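Glucanase (Klebsiella pneumoniae, PDB 5GY3) probably hydrolyses internal beta-1,4-glucosidic bonds in cellulose, lichenin and cereal beta-D-glucans, as a family 8 glycoside hydrolase. Local coordinates at residues S118-T123 with R164-A169; Y122-V125 with R130-M133. All blocks are in the same frame, centred on the assembly; numbering follows the deposited sequence.

Contact 1 of 2, residues S118-T123 with R164-A169; sequences SLLKYT and RTHLTA
Leu120 reaches from the end of helix 106-123 to His166 and Ala169 at the start of helix 167-183, a small surface contact between two helices of the alpha-helical glycoside hydrolase family 8 fold. One methyl does the touching: CD1 of Leu120 lies 3.7 Å from CB of His166 and 4.0 Å from CB of Ala169. The leucine keeps CG beside its backbone N (chi1 -65°) and turns CD1 anti to CA, which sends that methyl outward to meet the imidazole obliquely, 3.8 Å from CG of His166. Leucine suits this place because its chain is long enough to carry a single apolar methyl across to both CB atoms, while the bare methyl of Ala169 lets the helix start approach without a bulky side chain between; Trp170 of the same helix also packs against Leu120. His166 occupies the N-cap position and has a left-handed backbone (phi 47°, psi 48°), which turns the chain from the preceding loop into the helix. Thr165 holds the ring from its edge: its CB lies in the ring plane, and OG1 of Thr165 and ND1 of His166 share a hydrogen bond of 2.7 Å.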
loop_
_atom_site.group_PDB
_atom_site.type_symbol
_atom_site.label_atom_id
_atom_site.label_comp_id
_atom_site.label_asym_id
_atom_site.label_seq_id
_atom_site.Cartn_x
_atom_site.Cartn_y
_atom_site.Cartn_z
ATOM N N SER A 118 15.811 -5.885 6.213
ATOM C CA SER A 118 16.221 -4.589 5.669
ATOM C C SER A 118 15.228 -3.489 6.027
ATOM O O SER A 118 15.624 -2.352 6.310
ATOM C CB SER A 118 16.375 -4.675 4.147
ATOM O OG SER A 118 17.553 -5.369 3.786
ATOM N N LEU A 119 13.935 -3.793 5.994
ATOM C CA LEU A 119 12.953 -2.786 6.372
ATOM C C LEU A 119 13.149 -2.337 7.817
ATOM O O LEU A 119 13.119 -1.141 8.110
ATOM C CB LEU A 119 11.543 -3.317 6.148
ATOM C CG LEU A 119 11.089 -3.317 4.689
ATOM C CD1 LEU A 119 9.839 -4.173 4.563
ATOM C CD2 LEU A 119 10.803 -1.882 4.236
ATOM N N LEU A 120 13.335 -3.287 8.743
ATOM C CA LEU A 120 13.543 -2.890 10.133
ATOM C C LEU A 120 14.842 -2.108 10.294
ATOM O O LEU A 120 14.889 -1.107 11.026
ATOM C CB LEU A 120 13.550 -4.117 11.049
ATOM C CG LEU A 120 12.225 -4.874 11.131
ATOM C CD1 LEU A 120 12.385 -6.112 12.017
ATOM C CD2 LEU A 120 11.089 -3.977 11.626
ATOM N N LYS A 121 15.906 -2.540 9.612
ATOM C CA LYS A 121 17.203 -1.914 9.834
ATOM C C LYS A 121 17.257 -0.496 9.266
ATOM O O LYS A 121 17.788 0.417 9.910
ATOM C CB LYS A 121 18.306 -2.772 9.225
ATOM C CG LYS A 121 19.682 -2.153 9.354
ATOM C CD LYS A 121 20.758 -3.103 8.883
ATOM C CE LYS A 121 22.127 -2.447 9.035
ATOM N NZ LYS A 121 23.195 -3.331 8.512
ATOM N N TYR A 122 16.703 -0.284 8.070
ATOM C CA TYR A 122 16.906 0.966 7.344
ATOM C C TYR A 122 15.712 1.906 7.293
ATOM O O TYR A 122 15.909 3.093 7.006
ATOM C CB TYR A 122 17.326 0.672 5.902
ATOM C CG TYR A 122 18.649 -0.031 5.816
ATOM C CD1 TYR A 122 19.843 0.675 5.946
ATOM C CD2 TYR A 122 18.711 -1.400 5.594
ATOM C CE1 TYR A 122 21.064 0.022 5.865
ATOM C CE2 TYR A 122 19.923 -2.057 5.512
ATOM C CZ TYR A 122 21.093 -1.342 5.645
ATOM O OH TYR A 122 22.289 -2.011 5.557
ATOM N N THR A 123 14.484 1.428 7.507
ATOM C CA THR A 123 13.331 2.318 7.394
ATOM C C THR A 123 12.602 2.567 8.708
ATOM O O THR A 123 11.776 3.487 8.770
ATOM C CB THR A 123 12.305 1.796 6.363
ATOM O OG1 THR A 123 11.509 0.745 6.936
ATOM C CG2 THR A 123 12.996 1.295 5.097
ATOM N N ARG A 164 6.458 -14.876 11.201
ATOM C CA ARG A 164 7.604 -15.487 10.539
ATOM C C ARG A 164 8.921 -15.143 11.225
ATOM O O ARG A 164 9.756 -16.028 11.443
ATOM C CB ARG A 164 7.628 -15.022 9.067
ATOM C CG ARG A 164 8.938 -15.240 8.287
ATOM C CD ARG A 164 9.049 -16.660 7.767
ATOM N NE ARG A 164 10.362 -16.938 7.198
ATOM C CZ ARG A 164 10.788 -18.156 6.891
ATOM N NH1 ARG A 164 10.003 -19.201 7.106
ATOM N NH2 ARG A 164 12.004 -18.331 6.378
ATOM N N THR A 165 9.123 -13.882 11.597
ATOM C CA THR A 165 10.447 -13.454 12.026
ATOM C C THR A 165 10.339 -12.128 12.769
ATOM O O THR A 165 9.397 -11.354 12.548
ATOM C CB THR A 165 11.400 -13.331 10.819
ATOM O OG1 THR A 165 12.731 -13.037 11.274
ATOM C CG2 THR A 165 10.934 -12.244 9.836
ATOM N N HIS A 166 11.315 -11.881 13.654
ATOM C CA HIS A 166 11.401 -10.632 14.412
ATOM C C HIS A 166 10.039 -10.273 15.004
ATOM O O HIS A 166 9.560 -9.145 14.874
ATOM C CB HIS A 166 11.921 -9.477 13.546
ATOM C CG HIS A 166 13.308 -9.671 13.013
ATOM N ND1 HIS A 166 13.608 -10.591 12.033
ATOM C CD2 HIS A 166 14.471 -9.036 13.302
ATOM C CE1 HIS A 166 14.896 -10.526 11.746
ATOM N NE2 HIS A 166 15.447 -9.595 12.507
ATOM N N LEU A 167 9.403 -11.262 15.642
ATOM C CA LEU A 167 8.024 -11.077 16.096
ATOM C C LEU A 167 7.865 -9.824 16.950
ATOM O O LEU A 167 6.942 -9.022 16.740
ATOM C CB LEU A 167 7.568 -12.319 16.868
ATOM C CG LEU A 167 6.164 -12.291 17.476
ATOM C CD1 LEU A 167 5.600 -13.698 17.491
ATOM C CD2 LEU A 167 6.172 -11.728 18.890
ATOM N N THR A 168 8.732 -9.653 17.952
ATOM C CA THR A 168 8.559 -8.528 18.868
ATOM C C THR A 168 8.660 -7.188 18.141
ATOM O O THR A 168 7.845 -6.284 18.378
ATOM C CB THR A 168 9.588 -8.605 19.992
ATOM O OG1 THR A 168 9.524 -9.909 20.589
ATOM C CG2 THR A 168 9.289 -7.539 21.045
ATOM N N ALA A 169 9.649 -7.038 17.252
ATOM C CA ALA A 169 9.821 -5.748 16.577
ATOM C C ALA A 169 8.644 -5.438 15.653
ATOM O O ALA A 169 8.186 -4.285 15.573
ATOM C CB ALA A 169 11.137 -5.733 15.788
#

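Contact 2 of 2, residues Y122-V125 with R130-M133; sequences YTVV and RQVM
Val125 and Val132 face each other as an antiparallel hydrogen-bonded pair: N of Val125 donates to O of Val132 at 2.9 Å, and N of Val132 returns a bond to O of Val125, also 2.9 Å. The next pair, Val124 with Met133, is non-hydrogen-bonded, its CA atoms only 4.3 Å apart, and CA of Val124 makes a CH...O contact of 3.2 Å with O of Val132. On one face of the ladder, CG2 of Val125 meets CG2 of Val132 at 3.6 Å, beta-branched residues that suit extended chain, with Leu146 packing on both. The opposite face carries Val124 and Met133. CG1 of Val124, anti to its own N (chi1 168°), lies 3.7 Å from OE1 of Gln131, whose bent chain crosses it at about a right angle while NE2 is bonded to Thr126. The side chain of Met133 lies side by side with that of Thr123, its CG methylene 3.5 Å from OG1 of Thr123; that hydroxyl donates its hydrogen bond to O of Leu119, so the methionine merely packs alongside. Met133 also comes about 7 Å, side chain to side chain, from Asp87, the predicted nucleophile. These strands form a two-stranded beta hairpin that follows helix 106-123 and packs beside helix 167-183.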
loop_
_atom_site.group_PDB
_atom_site.type_symbol
_atom_site.label_atom_id
_atom_site.label_comp_id
_atom_site.label_asym_id
_atom_site.label_seq_id
_atom_site.Cartn_x
_atom_site.Cartn_y
_atom_site.Cartn_z
ATOM N N TYR A 122 16.703 -0.284 8.070
ATOM C CA TYR A 122 16.906 0.966 7.344
ATOM C C TYR A 122 15.712 1.906 7.293
ATOM O O TYR A 122 15.909 3.093 7.006
ATOM C CB TYR A 122 17.326 0.672 5.902
ATOM C CG TYR A 122 18.649 -0.031 5.816
ATOM C CD1 TYR A 122 19.843 0.675 5.946
ATOM C CD2 TYR A 122 18.711 -1.400 5.594
ATOM C CE1 TYR A 122 21.064 0.022 5.865
ATOM C CE2 TYR A 122 19.923 -2.057 5.512
ATOM C CZ TYR A 122 21.093 -1.342 5.645
ATOM O OH TYR A 122 22.289 -2.011 5.557
ATOM N N THR A 123 14.484 1.428 7.507
ATOM C CA THR A 123 13.331 2.318 7.394
ATOM C C THR A 123 12.602 2.567 8.708
ATOM O O THR A 123 11.776 3.487 8.770
ATOM C CB THR A 123 12.305 1.796 6.363
ATOM O OG1 THR A 123 11.509 0.745 6.936
ATOM C CG2 THR A 123 12.996 1.295 5.097
ATOM N N VAL A 124 12.870 1.789 9.751
ATOM C CA VAL A 124 12.165 1.936 11.020
ATOM C C VAL A 124 13.054 2.703 11.981
ATOM O O VAL A 124 14.225 2.345 12.183
ATOM C CB VAL A 124 11.756 0.574 11.600
ATOM C CG1 VAL A 124 11.289 0.739 13.056
ATOM C CG2 VAL A 124 10.636 -0.009 10.764
ATOM N N VAL A 125 12.507 3.772 12.558
ATOM C CA VAL A 125 13.256 4.615 13.477
ATOM C C VAL A 125 12.440 4.819 14.745
ATOM O O VAL A 125 11.230 4.589 14.783
ATOM C CB VAL A 125 13.635 5.978 12.852
ATOM C CG1 VAL A 125 14.498 5.773 11.604
ATOM C CG2 VAL A 125 12.385 6.779 12.526
ATOM N N ARG A 130 7.929 6.325 19.801
ATOM C CA ARG A 130 7.363 5.166 19.126
ATOM C C ARG A 130 8.296 4.697 18.017
ATOM O O ARG A 130 9.187 5.428 17.579
ATOM C CB ARG A 130 5.983 5.487 18.544
ATOM C CG ARG A 130 4.952 5.689 19.640
ATOM C CD ARG A 130 3.561 5.616 19.128
ATOM N NE ARG A 130 2.592 5.973 20.160
ATOM C CZ ARG A 130 2.024 5.106 20.987
ATOM N NH1 ARG A 130 2.337 3.815 20.935
ATOM N NH2 ARG A 130 1.135 5.538 21.879
ATOM N N GLN A 131 8.087 3.448 17.583
ATOM C CA GLN A 131 8.718 2.930 16.377
ATOM C C GLN A 131 7.856 3.320 15.188
ATOM O O GLN A 131 6.646 3.094 15.210
ATOM C CB GLN A 131 8.861 1.408 16.430
ATOM C CG GLN A 131 9.729 0.913 17.588
ATOM C CD GLN A 131 11.143 1.445 17.504
ATOM O OE1 GLN A 131 11.956 0.955 16.712
ATOM N NE2 GLN A 131 11.450 2.458 18.317
ATOM N N VAL A 132 8.476 3.908 14.164
ATOM C CA VAL A 132 7.758 4.378 12.980
ATOM C C VAL A 132 8.533 3.963 11.733
ATOM O O VAL A 132 9.768 3.988 11.715
ATOM C CB VAL A 132 7.533 5.911 12.999
ATOM C CG1 VAL A 132 6.956 6.359 14.329
ATOM C CG2 VAL A 132 8.809 6.651 12.775
ATOM N N MET A 133 7.799 3.591 10.684
ATOM C CA MET A 133 8.380 3.274 9.387
ATOM C C MET A 133 8.349 4.513 8.494
ATOM O O MET A 133 7.276 5.071 8.229
ATOM C CB MET A 133 7.629 2.130 8.710
ATOM C CG MET A 133 8.166 1.812 7.329
ATOM S SD MET A 133 7.301 0.445 6.516
ATOM C CE MET A 133 7.884 -0.947 7.497
#

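From the N terminus, helix 106-123 delivers the chain to both contacts, which share Tyr122 and Thr123. The chain then enters strand 124-127, turns and comes back along strand 130-133, so contact 2 closes a short loop of four residues. Contact 1 closes a much longer one: the 40 residues between its segments include the whole hairpin, strand 145-148 and most of helix 155-164, and the chain returns only at the start of helix 167-183. That helix serves both, since it meets the end of helix 106-123 in contact 1 and lies against Val124, Gln131 and Val132 of the hairpin. The centres are 9 Å apart, and O of Leu119 packs against CG2 of Val124 at 3.8 Å.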